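Local atomic coordinates of 2-oxoglutarate dehydrogenase E3 component (Thermus thermophilus, PDB entry 2EQ7), a protein that probably oxidises protein-bound dihydrolipoyl groups with NAD(+), by way of one FAD and a redox-active disulfide in each subunit. Residues I171-G176 with V258-R263; L196-R201 with G228-A233. One frame throughout, in Å; residues are numbered along the deposited sequence.

In the fold
Both contacts belong to the NAD-binding domain, a Rossmann-type unit built on a parallel sheet in which strand 169-173 lies between strands 255-258 and 192-196. Along the sequence 171-176 comes first, then the two segments of interaction 2, and 258-263 last. The two centres lie about 10 Å apart, and the contacts meet directly: Val173 packs on Val231, Ile171 on Leu196, and Glu197 OE1 probably accepts a hydrogen bond from Gly175 N. Both touch the adenosine end of one NAD: interaction 1 packs on the adenine and runs on to the diphosphate, while interaction 2 hydrogen-bonds the adenine edge and the ribose hydroxyls.

Interaction 1. Residues I171-G176 with V258-R263; sequences IVVGGG and VAVGRR. With NAD (nicotinamide-adenine-dinucleotide), chain E.
The dinucleotide-binding turn of a Rossmann fold begins here, where Val173, closing strand 169-173, pairs in parallel with Val258 and the chain runs on into Gly174 and Gly176, the first glycines of a probable GxGxxG motif. Ala259 N donates to Val173 O over 2.9 Å, the bond that continues the parallel pairing where the chains leave the sheet. Just beyond it, Gly174 CA offers a C-H to Ala259 O at 3.5 Å. A side chain on Gly174 would run into that carbonyl oxygen, and its backbone angles would in any case press a CB against the preceding carbonyl. Val173 and Val260 lie side by side, their CG1 methyls 3.7 Å apart. Val173 CG1 stands anti to its own nitrogen (chi1 -180°), which also brings it 4.0 Å from NAD N1A, while Val260 CB rests 3.6 Å from NAD C8A; compact branched residues suit this apolar bed for adenine. Nearer the diphosphate, Gly261 CA reaches within 3.0 Å of NAD O3, a CB on Gly176 would collide with NAD O5B, and Arg262 CG packs 3.6 Å from NAD C5D. One water takes a weak bond from Gly176 N and lies within donating distance of Ala259 O and NAD O1N, linking both segments to the phosphate. Gly176 precedes helix 177-188, whose N-terminal end would probably help to offset the phosphate charge. Missing side chains thus let backbone and water approach the diphosphate closely.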
loop_
_atom_site.group_PDB
_atom_site.type_symbol
_atom_site.label_atom_id
_atom_site.label_comp_id
_atom_site.label_asym_id
_atom_site.label_seq_id
_atom_site.Cartn_x
_atom_site.Cartn_y
_atom_site.Cartn_z
ATOM N N ILE A 171 24.548 -5.446 21.094
ATOM C CA ILE A 171 25.422 -4.775 20.146
ATOM C C ILE A 171 25.202 -5.488 18.822
ATOM O O ILE A 171 25.211 -6.719 18.763
ATOM C CB ILE A 171 26.912 -4.871 20.538
ATOM C CG1 ILE A 171 27.189 -3.968 21.742
ATOM C CG2 ILE A 171 27.794 -4.449 19.355
ATOM C CD1 ILE A 171 28.640 -3.992 22.202
ATOM N N VAL A 172 24.964 -4.705 17.778
ATOM C CA VAL A 172 24.742 -5.236 16.444
ATOM C C VAL A 172 25.948 -4.864 15.597
ATOM O O VAL A 172 26.261 -3.685 15.436
ATOM C CB VAL A 172 23.482 -4.620 15.800
ATOM C CG1 VAL A 172 23.292 -5.170 14.381
ATOM C CG2 VAL A 172 22.260 -4.921 16.660
ATOM N N VAL A 173 26.640 -5.872 15.080
ATOM C CA VAL A 173 27.794 -5.623 14.232
ATOM C C VAL A 173 27.308 -5.710 12.793
ATOM O O VAL A 173 26.959 -6.789 12.310
ATOM C CB VAL A 173 28.896 -6.665 14.465
ATOM C CG1 VAL A 173 30.085 -6.371 13.563
ATOM C CG2 VAL A 173 29.316 -6.648 15.941
ATOM N N GLY A 174 27.279 -4.564 12.124
ATOM C CA GLY A 174 26.819 -4.517 10.748
ATOM C C GLY A 174 25.529 -3.720 10.662
ATOM O O GLY A 174 24.511 -4.115 11.230
ATOM N N GLY A 175 25.570 -2.597 9.950
ATOM C CA GLY A 175 24.389 -1.763 9.821
ATOM C C GLY A 175 23.607 -1.992 8.543
ATOM O O GLY A 175 23.208 -1.034 7.876
ATOM N N GLY A 176 23.400 -3.262 8.198
ATOM C CA GLY A 176 22.646 -3.602 7.006
ATOM C C GLY A 176 21.188 -3.801 7.372
ATOM O O GLY A 176 20.783 -3.465 8.482
ATOM N N VAL A 258 25.893 -10.736 15.038
ATOM C CA VAL A 258 26.852 -10.551 13.961
ATOM C C VAL A 258 26.036 -10.603 12.675
ATOM O O VAL A 258 25.544 -11.658 12.283
ATOM C CB VAL A 258 27.918 -11.664 13.956
ATOM C CG1 VAL A 258 28.880 -11.458 12.788
ATOM C CG2 VAL A 258 28.683 -11.647 15.276
ATOM N N ALA A 259 25.872 -9.445 12.046
ATOM C CA ALA A 259 25.091 -9.335 10.821
ATOM C C ALA A 259 25.898 -8.536 9.810
ATOM O O ALA A 259 25.504 -7.447 9.399
ATOM C CB ALA A 259 23.767 -8.637 11.116
ATOM N N VAL A 260 27.042 -9.086 9.422
ATOM C CA VAL A 260 27.917 -8.416 8.476
ATOM C C VAL A 260 27.712 -8.890 7.044
ATOM O O VAL A 260 28.525 -8.596 6.165
ATOM C CB VAL A 260 29.397 -8.594 8.874
ATOM C CG1 VAL A 260 29.645 -7.923 10.226
ATOM C CG2 VAL A 260 29.752 -10.073 8.940
ATOM N N GLY A 261 26.629 -9.628 6.817
ATOM C CA GLY A 261 26.321 -10.102 5.480
ATOM C C GLY A 261 25.866 -11.545 5.392
ATOM O O GLY A 261 25.783 -12.252 6.395
ATOM N N ARG A 262 25.538 -11.968 4.175
ATOM C CA ARG A 262 25.131 -13.344 3.920
ATOM C C ARG A 262 25.859 -13.792 2.666
ATOM O O ARG A 262 26.096 -13.000 1.755
ATOM C CB ARG A 262 23.609 -13.458 3.769
ATOM C CG ARG A 262 22.883 -13.363 5.122
ATOM C CD ARG A 262 21.379 -13.528 4.996
ATOM N NE ARG A 262 21.002 -14.863 4.546
ATOM C CZ ARG A 262 20.954 -15.940 5.324
ATOM N NH1 ARG A 262 21.257 -15.857 6.614
ATOM N NH2 ARG A 262 20.594 -17.107 4.808
ATOM N N ARG A 263 26.219 -15.067 2.634
ATOM C CA ARG A 263 26.983 -15.627 1.528
ATOM C C ARG A 263 26.251 -16.770 0.838
ATOM O O ARG A 263 25.458 -17.479 1.465
ATOM C CB ARG A 263 28.305 -16.153 2.080
ATOM C CG ARG A 263 28.089 -17.266 3.107
ATOM C CD ARG A 263 29.326 -17.573 3.936
ATOM N NE ARG A 263 29.064 -18.628 4.913
ATOM C CZ ARG A 263 28.828 -19.901 4.597
ATOM N NH1 ARG A 263 28.825 -20.284 3.327
ATOM N NH2 ARG A 263 28.593 -20.791 5.552
HETATM P PA NAD E . 24.269 -6.454 4.540
HETATM O O1A NAD E . 25.126 -6.435 3.344
HETATM O O2A NAD E . 22.778 -6.013 4.107
HETATM O O5B NAD E . 24.838 -5.424 5.638
HETATM C C5B NAD E . 26.137 -5.852 6.056
HETATM C C4B NAD E . 26.831 -4.664 6.736
HETATM O O4B NAD E . 27.875 -5.119 7.618
HETATM C C3B NAD E . 27.475 -3.746 5.686
HETATM O O3B NAD E . 26.884 -2.437 5.748
HETATM C C2B NAD E . 28.971 -3.757 6.067
HETATM O O2B NAD E . 29.620 -2.514 5.785
HETATM C C1B NAD E . 28.917 -4.117 7.570
HETATM N N9A NAD E . 30.192 -4.681 8.066
HETATM C C8A NAD E . 30.974 -5.638 7.461
HETATM N N7A NAD E . 32.023 -5.890 8.192
HETATM C C5A NAD E . 31.989 -5.122 9.307
HETATM C C6A NAD E . 32.829 -4.953 10.448
HETATM N N6A NAD E . 33.999 -5.687 10.584
HETATM N N1A NAD E . 32.463 -4.060 11.399
HETATM C C2A NAD E . 31.339 -3.339 11.290
HETATM N N3A NAD E . 30.526 -3.467 10.239
HETATM C C4A NAD E . 30.807 -4.334 9.238
HETATM O O3 NAD E . 24.281 -7.973 5.127
HETATM P PN NAD E . 22.911 -8.370 5.931
HETATM O O1N NAD E . 22.257 -7.121 6.558
HETATM O O2N NAD E . 23.273 -9.378 7.049
HETATM O O5D NAD E . 21.822 -9.053 4.938
HETATM C C5D NAD E . 22.495 -9.915 4.012
HETATM C C4D NAD E . 21.681 -10.019 2.705
HETATM O O4D NAD E . 20.273 -10.350 2.974
HETATM C C3D NAD E . 21.708 -8.690 1.922
HETATM O O3D NAD E . 22.036 -8.918 0.551
HETATM C C2D NAD E . 20.304 -8.103 2.107
HETATM O O2D NAD E . 19.876 -7.354 0.964
HETATM C C1D NAD E . 19.405 -9.322 2.384
HETATM N N1N NAD E . 18.317 -8.933 3.318
HETATM C C2N NAD E . 17.241 -8.277 2.832
HETATM C C3N NAD E . 16.187 -7.886 3.706
HETATM C C7N NAD E . 14.998 -7.157 3.205
HETATM O O7N NAD E . 14.926 -6.848 2.038
HETATM N N7N NAD E . 13.991 -6.830 4.054
HETATM C C4N NAD E . 16.301 -8.203 5.087
HETATM C C5N NAD E . 17.433 -8.880 5.540
HETATM C C6N NAD E . 18.432 -9.235 4.627
HETATM O O HOH W 1 23.120 -5.976 8.830
#

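Interaction 2. Residues L196-R201 with G228-A233; sequences LEYMDR and GVRVTA. With NAD (nicotinamide-adenine-dinucleotide), chain E.
This is a contact at the edge of the NAD-binding domain between the loop leaving strand 192-196 and the chain entering strand 231-237, with the adenosine of NAD lying against both. Two backbone bonds tie the segments: Val229 N gives a nearly straight one to Glu197 O (2.8 Å, 171° at the hydrogen), and Gly228 N reaches Met199 O. Gly228, at positive phi, also brings its CA to 3.2 Å from Tyr198 O. Inside, Leu196 and Val231 cross at about a right angle, Leu196 CD1 lying 3.6 Å from Val231 CG2, an apolar pair suited to a buried site. Outside, the aliphatic part of Arg230 runs alongside the ring of Tyr198, with Arg230 CB 3.4 Å from Tyr198 CD1, while its guanidinium, set 81° to the ring, forms a salt bridge with Glu246.

Glu197 turns away from 228-233 toward the ribose, its chain bent at chi2 (59°). Its OE2 accepts NAD O2B at 2.5 Å and its OE1 accepts NAD O3B at 2.8 Å; Met199 N donates to the anti side of OE2, helping to fix the carboxylate's rotation. A glutamine in its place would probably leave one ribose hydroxyl without its acceptor and set an amide N-H against the donor of Gly175 or Met199. The hydrogen bonds of Val231 to the adenine come from its backbone, N donating to NAD N1A and O accepting from NAD N6A, while its side chain packs beside N1A. A carboxylate beside the 2'-hydroxyl would probably repel the extra phosphate of NADP, consistent with use of NAD.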
loop_
_atom_site.group_PDB
_atom_site.type_symbol
_atom_site.label_atom_id
_atom_site.label_comp_id
_atom_site.label_asym_id
_atom_site.label_seq_id
_atom_site.Cartn_x
_atom_site.Cartn_y
_atom_site.Cartn_z
ATOM N N LEU A 196 27.134 -1.004 15.156
ATOM C CA LEU A 196 28.474 -0.645 14.705
ATOM C C LEU A 196 28.586 -0.951 13.216
ATOM O O LEU A 196 28.421 -2.096 12.798
ATOM C CB LEU A 196 29.519 -1.445 15.486
ATOM C CG LEU A 196 29.439 -1.331 17.015
ATOM C CD1 LEU A 196 30.387 -2.332 17.656
ATOM C CD2 LEU A 196 29.777 0.097 17.453
ATOM N N GLU A 197 28.874 0.079 12.424
ATOM C CA GLU A 197 28.979 -0.060 10.975
ATOM C C GLU A 197 30.333 0.418 10.458
ATOM O O GLU A 197 30.784 1.510 10.789
ATOM C CB GLU A 197 27.845 0.732 10.312
ATOM C CG GLU A 197 27.974 0.932 8.810
ATOM C CD GLU A 197 28.037 -0.366 8.040
ATOM O OE1 GLU A 197 27.186 -1.252 8.284
ATOM O OE2 GLU A 197 28.931 -0.495 7.176
ATOM N N TYR A 198 30.965 -0.421 9.647
ATOM C CA TYR A 198 32.278 -0.137 9.068
ATOM C C TYR A 198 32.272 1.029 8.086
ATOM O O TYR A 198 33.144 1.903 8.137
ATOM C CB TYR A 198 32.803 -1.391 8.363
ATOM C CG TYR A 198 34.113 -1.193 7.629
ATOM C CD1 TYR A 198 35.274 -0.844 8.317
ATOM C CD2 TYR A 198 34.192 -1.365 6.248
ATOM C CE1 TYR A 198 36.486 -0.674 7.646
ATOM C CE2 TYR A 198 35.396 -1.197 5.568
ATOM C CZ TYR A 198 36.539 -0.852 6.274
ATOM O OH TYR A 198 37.733 -0.689 5.608
ATOM N N MET A 199 31.297 1.036 7.182
ATOM C CA MET A 199 31.199 2.095 6.182
ATOM C C MET A 199 30.686 3.409 6.767
ATOM O O MET A 199 30.294 3.472 7.932
ATOM C CB MET A 199 30.298 1.649 5.026
ATOM C CG MET A 199 30.806 0.416 4.281
ATOM S SD MET A 199 32.459 0.627 3.560
ATOM C CE MET A 199 32.037 1.175 1.915
ATOM N N ASP A 200 30.692 4.451 5.943
ATOM C CA ASP A 200 30.252 5.778 6.356
ATOM C C ASP A 200 28.740 5.958 6.304
ATOM O O ASP A 200 28.228 7.043 6.585
ATOM C CB ASP A 200 30.929 6.842 5.486
ATOM C CG ASP A 200 32.382 7.067 5.864
ATOM O OD1 ASP A 200 33.075 7.808 5.131
ATOM O OD2 ASP A 200 32.834 6.518 6.894
ATOM N N ARG A 201 28.031 4.894 5.942
ATOM C CA ARG A 201 26.577 4.919 5.857
ATOM C C ARG A 201 26.023 3.535 6.167
ATOM O O ARG A 201 26.749 2.544 6.099
ATOM C CB ARG A 201 26.128 5.373 4.454
ATOM C CG ARG A 201 26.768 4.626 3.277
ATOM C CD ARG A 201 26.086 3.295 2.989
ATOM N NE ARG A 201 24.773 3.455 2.360
ATOM C CZ ARG A 201 24.584 3.733 1.072
ATOM N NH1 ARG A 201 25.622 3.888 0.260
ATOM N NH2 ARG A 201 23.354 3.844 0.589
ATOM N N GLY A 228 31.691 4.153 10.356
ATOM C CA GLY A 228 33.131 4.314 10.253
ATOM C C GLY A 228 33.857 3.560 11.350
ATOM O O GLY A 228 34.964 3.929 11.739
ATOM N N VAL A 229 33.231 2.492 11.840
ATOM C CA VAL A 229 33.796 1.679 12.909
ATOM C C VAL A 229 34.016 0.236 12.466
ATOM O O VAL A 229 33.063 -0.471 12.156
ATOM C CB VAL A 229 32.857 1.657 14.139
ATOM C CG1 VAL A 229 33.383 0.688 15.190
ATOM C CG2 VAL A 229 32.745 3.050 14.723
ATOM N N ARG A 230 35.268 -0.205 12.443
ATOM C CA ARG A 230 35.542 -1.579 12.049
ATOM C C ARG A 230 35.709 -2.455 13.283
ATOM O O ARG A 230 36.624 -2.252 14.081
ATOM C CB ARG A 230 36.807 -1.664 11.191
ATOM C CG ARG A 230 37.101 -3.076 10.676
ATOM C CD ARG A 230 38.216 -3.077 9.638
ATOM N NE ARG A 230 39.521 -2.759 10.211
ATOM C CZ ARG A 230 40.321 -3.647 10.794
ATOM N NH1 ARG A 230 39.955 -4.920 10.884
ATOM N NH2 ARG A 230 41.492 -3.266 11.280
ATOM N N VAL A 231 34.801 -3.411 13.451
ATOM C CA VAL A 231 34.884 -4.331 14.580
ATOM C C VAL A 231 35.973 -5.330 14.222
ATOM O O VAL A 231 35.996 -5.861 13.109
ATOM C CB VAL A 231 33.548 -5.070 14.799
ATOM C CG1 VAL A 231 33.727 -6.186 15.817
ATOM C CG2 VAL A 231 32.491 -4.085 15.275
ATOM N N THR A 232 36.870 -5.591 15.166
ATOM C CA THR A 232 37.984 -6.496 14.926
ATOM C C THR A 232 37.850 -7.850 15.609
ATOM O O THR A 232 38.575 -8.786 15.278
ATOM C CB THR A 232 39.302 -5.853 15.382
ATOM O OG1 THR A 232 39.172 -5.423 16.743
ATOM C CG2 THR A 232 39.642 -4.657 14.504
ATOM N N ALA A 233 36.938 -7.956 16.568
ATOM C CA ALA A 233 36.747 -9.220 17.263
ATOM C C ALA A 233 35.504 -9.219 18.134
ATOM O O ALA A 233 35.104 -8.185 18.668
ATOM C CB ALA A 233 37.970 -9.540 18.118
HETATM P PA NAD E . 24.269 -6.454 4.540
HETATM O O1A NAD E . 25.126 -6.435 3.344
HETATM O O2A NAD E . 22.778 -6.013 4.107
HETATM O O5B NAD E . 24.838 -5.424 5.638
HETATM C C5B NAD E . 26.137 -5.852 6.056
HETATM C C4B NAD E . 26.831 -4.664 6.736
HETATM O O4B NAD E . 27.875 -5.119 7.618
HETATM C C3B NAD E . 27.475 -3.746 5.686
HETATM O O3B NAD E . 26.884 -2.437 5.748
HETATM C C2B NAD E . 28.971 -3.757 6.067
HETATM O O2B NAD E . 29.620 -2.514 5.785
HETATM C C1B NAD E . 28.917 -4.117 7.570
HETATM N N9A NAD E . 30.192 -4.681 8.066
HETATM C C8A NAD E . 30.974 -5.638 7.461
HETATM N N7A NAD E . 32.023 -5.890 8.192
HETATM C C5A NAD E . 31.989 -5.122 9.307
HETATM C C6A NAD E . 32.829 -4.953 10.448
HETATM N N6A NAD E . 33.999 -5.687 10.584
HETATM N N1A NAD E . 32.463 -4.060 11.399
HETATM C C2A NAD E . 31.339 -3.339 11.290
HETATM N N3A NAD E . 30.526 -3.467 10.239
HETATM C C4A NAD E . 30.807 -4.334 9.238
HETATM O O3 NAD E . 24.281 -7.973 5.127
HETATM P PN NAD E . 22.911 -8.370 5.931
HETATM O O1N NAD E . 22.257 -7.121 6.558
HETATM O O2N NAD E . 23.273 -9.378 7.049
HETATM O O5D NAD E . 21.822 -9.053 4.938
HETATM C C5D NAD E . 22.495 -9.915 4.012
HETATM C C4D NAD E . 21.681 -10.019 2.705
HETATM O O4D NAD E . 20.273 -10.350 2.974
HETATM C C3D NAD E . 21.708 -8.690 1.922
HETATM O O3D NAD E . 22.036 -8.918 0.551
HETATM C C2D NAD E . 20.304 -8.103 2.107
HETATM O O2D NAD E . 19.876 -7.354 0.964
HETATM C C1D NAD E . 19.405 -9.322 2.384
HETATM N N1N NAD E . 18.317 -8.933 3.318
HETATM C C2N NAD E . 17.241 -8.277 2.832
HETATM C C3N NAD E . 16.187 -7.886 3.706
HETATM C C7N NAD E . 14.998 -7.157 3.205
HETATM O O7N NAD E . 14.926 -6.848 2.038
HETATM N N7N NAD E . 13.991 -6.830 4.054
HETATM C C4N NAD E . 16.301 -8.203 5.087
HETATM C C5N NAD E . 17.433 -8.880 5.540
HETATM C C6N NAD E . 18.432 -9.235 4.627
#